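PDB 3MAL: stromal cell-derived factor 2-like protein from Arabidopsis thaliana, which takes part in endoplasmic reticulum protein quality control and the unfolded protein response, in a complex with ERDJ3B and BiP that supports accumulation of an immune receptor kinase. Local coordinates for residues 50-54 with 169-173. Sequence-based numbering, arbitrary orientation.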
ATOM      1  N   SER A  50      -2.225   2.594 -12.378  1.00  8.76           N
ATOM      2  CA  SER A  50      -1.688   3.634 -11.516  1.00  8.08           C
ATOM      3  C   SER A  50      -2.263   3.591 -10.098  1.00  7.82           C
ATOM      4  O   SER A  50      -3.322   3.002  -9.837  1.00  7.23           O
ATOM      5  CB  SER A  50      -1.924   5.009 -12.139  1.00  7.70           C
ATOM      6  OG  SER A  50      -3.321   5.267 -12.229  1.00  7.27           O
ATOM      7  N   VAL A  51      -1.494   4.159  -9.182  1.00  8.31           N
ATOM      8  CA  VAL A  51      -1.816   4.214  -7.751  1.00  7.27           C
ATOM      9  C   VAL A  51      -1.597   5.689  -7.350  1.00  7.76           C
ATOM     10  O   VAL A  51      -0.647   6.315  -7.807  1.00  8.51           O
ATOM     11  CB  VAL A  51      -0.890   3.252  -6.945  1.00  8.05           C
ATOM     12  CG1 VAL A  51      -0.971   3.540  -5.430  1.00  5.69           C
ATOM     13  CG2 VAL A  51      -1.229   1.797  -7.243  1.00  8.11           C
ATOM     14  N   THR A  52      -2.485   6.236  -6.521  1.00  7.68           N
ATOM     15  CA  THR A  52      -2.424   7.639  -6.101  1.00  7.21           C
ATOM     16  C   THR A  52      -2.812   7.805  -4.644  1.00  7.78           C
ATOM     17  O   THR A  52      -3.254   6.843  -3.984  1.00  7.92           O
ATOM     18  CB  THR A  52      -3.396   8.546  -6.921  1.00  7.17           C
ATOM     19  OG1 THR A  52      -4.756   8.251  -6.562  1.00  6.03           O
ATOM     20  CG2 THR A  52      -3.195   8.379  -8.429  1.00  7.57           C
ATOM     21  N   GLY A  53      -2.628   9.025  -4.141  1.00  7.78           N
ATOM     22  CA  GLY A  53      -3.205   9.448  -2.880  1.00  7.64           C
ATOM     23  C   GLY A  53      -4.532  10.145  -3.131  1.00  8.09           C
ATOM     24  O   GLY A  53      -4.603  11.069  -3.915  1.00  8.03           O
ATOM     25  N   PHE A  54      -5.584   9.683  -2.465  1.00  8.28           N
ATOM     26  CA  PHE A  54      -6.955  10.176  -2.678  1.00  8.92           C
ATOM     27  C   PHE A  54      -7.525  10.854  -1.398  1.00  9.23           C
ATOM     28  O   PHE A  54      -7.550  10.252  -0.333  1.00  9.55           O
ATOM     29  CB  PHE A  54      -7.836   8.986  -3.086  1.00  8.34           C
ATOM     30  CG  PHE A  54      -9.189   9.369  -3.568  1.00  8.72           C
ATOM     31  CD1 PHE A  54      -9.397   9.667  -4.920  1.00  8.51           C
ATOM     32  CD2 PHE A  54     -10.270   9.425  -2.684  1.00  7.70           C
ATOM     33  CE1 PHE A  54     -10.664  10.022  -5.374  1.00 10.16           C
ATOM     34  CE2 PHE A  54     -11.548   9.781  -3.135  1.00  9.58           C
ATOM     35  CZ  PHE A  54     -11.746  10.081  -4.474  1.00  8.47           C
ATOM     36  N   GLN A 169      -5.363  14.483  -6.942  1.00  8.79           N
ATOM     37  CA  GLN A 169      -4.798  13.265  -6.320  1.00  8.40           C
ATOM     38  C   GLN A 169      -3.264  13.367  -6.275  1.00  8.01           C
ATOM     39  O   GLN A 169      -2.664  13.993  -7.147  1.00  7.98           O
ATOM     40  CB  GLN A 169      -5.222  12.007  -7.067  1.00  8.21           C
ATOM     41  CG  GLN A 169      -6.721  11.679  -6.893  1.00  8.99           C
ATOM     42  CD  GLN A 169      -7.211  10.543  -7.803  1.00  9.68           C
ATOM     43  OE1 GLN A 169      -6.524   9.525  -7.993  1.00  9.32           O
ATOM     44  NE2 GLN A 169      -8.437  10.703  -8.347  1.00  9.37           N
ATOM     45  N   GLN A 170      -2.645  12.782  -5.250  1.00  7.62           N
ATOM     46  CA  GLN A 170      -1.190  12.907  -5.050  1.00  7.67           C
ATOM     47  C   GLN A 170      -0.447  11.752  -5.713  1.00  8.00           C
ATOM     48  O   GLN A 170      -0.967  10.620  -5.792  1.00  8.48           O
ATOM     49  CB  GLN A 170      -0.826  12.928  -3.546  1.00  7.42           C
ATOM     50  CG  GLN A 170      -1.341  14.134  -2.825  1.00  7.39           C
ATOM     51  CD  GLN A 170      -1.121  14.107  -1.321  1.00  8.04           C
ATOM     52  OE1 GLN A 170      -0.711  13.092  -0.723  1.00  8.70           O
ATOM     53  NE2 GLN A 170      -1.385  15.234  -0.694  1.00  5.88           N
ATOM     54  N   GLU A 171       0.773  12.039  -6.165  1.00  7.28           N
ATOM     55  CA  GLU A 171       1.717  10.987  -6.541  1.00  8.06           C
ATOM     56  C   GLU A 171       1.994  10.067  -5.357  1.00  7.95           C
ATOM     57  O   GLU A 171       2.195  10.526  -4.225  1.00  7.83           O
ATOM     58  CB  GLU A 171       3.055  11.574  -7.015  1.00  7.68           C
ATOM     59  CG  GLU A 171       3.913  10.568  -7.800  1.00  9.27           C
ATOM     60  CD  GLU A 171       5.363  10.998  -7.909  1.00  8.82           C
ATOM     61  OE1 GLU A 171       5.903  11.490  -6.909  1.00 13.08           O
ATOM     62  OE2 GLU A 171       5.961  10.834  -8.984  1.00 10.68           O
ATOM     63  N   VAL A 172       2.022   8.768  -5.640  1.00  7.81           N
ATOM     64  CA  VAL A 172       2.552   7.791  -4.696  1.00  7.62           C
ATOM     65  C   VAL A 172       3.798   7.201  -5.353  1.00  7.51           C
ATOM     66  O   VAL A 172       3.806   6.933  -6.562  1.00  6.96           O
ATOM     67  CB  VAL A 172       1.492   6.718  -4.346  1.00  7.84           C
ATOM     68  CG1 VAL A 172       2.100   5.569  -3.492  1.00  7.40           C
ATOM     69  CG2 VAL A 172       0.324   7.390  -3.618  1.00  6.87           C
ATOM     70  N   CYS A 173       4.866   7.052  -4.573  1.00  7.95           N
ATOM     71  CA  CYS A 173       6.129   6.541  -5.128  1.00  8.00           C
ATOM     72  C   CYS A 173       6.910   5.832  -4.025  1.00  7.77           C
ATOM     73  O   CYS A 173       6.412   5.699  -2.908  1.00  7.14           O
ATOM     74  CB  CYS A 173       6.945   7.686  -5.738  1.00  7.34           C
ATOM     75  SG  CYS A 173       7.452   8.940  -4.552  1.00 11.29           S
TER
HETATM   76  O   HOH W   1       1.331   7.979  -8.296  1.00  4.16           O
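Val-172 lays its CG2 methyl against the backbone of the facing strand, 3.3 Å from Thr-52 C and 3.4 Å from Gly-53 N, while its CG1 packs on Val-51 CG1 at 4.2 Å. Gly-53 and Gln-170 form an antiparallel hydrogen-bonded pair: Gly-53 N donates to Gln-170 O (2.8 Å, 170°) and Gln-170 N to Gly-53 O (2.9 Å, 159°). A CB on Gly-53 would lie only 3.3 Å from Gln-170 CB, so the missing side chain permits this close pairing. The short strand axes run at 125°, and beyond the pair the backbones splay apart; there water 1 bridges them, donating to Val-51 O (2.6 Å) and accepting from Val-172 N (2.9 Å). At the other end Gln-169 reaches back over residues 52-54, its OE1 accepting from Thr-52 OG1 at 2.6 Å and its NE2 lying at the ring edge of Phe-54, 3.7 Å from CD1. Such splayed pairing between strands of the first and third MIR repeats fits the hairpin cap of a beta-trefoil. Strand 34-38 flanks 49-54, strand 154-161 flanks 170-175, and strand 110-115, from the second repeat, pairs with both, placing Cys-114 against Val-51 and Val-112 against Val-172.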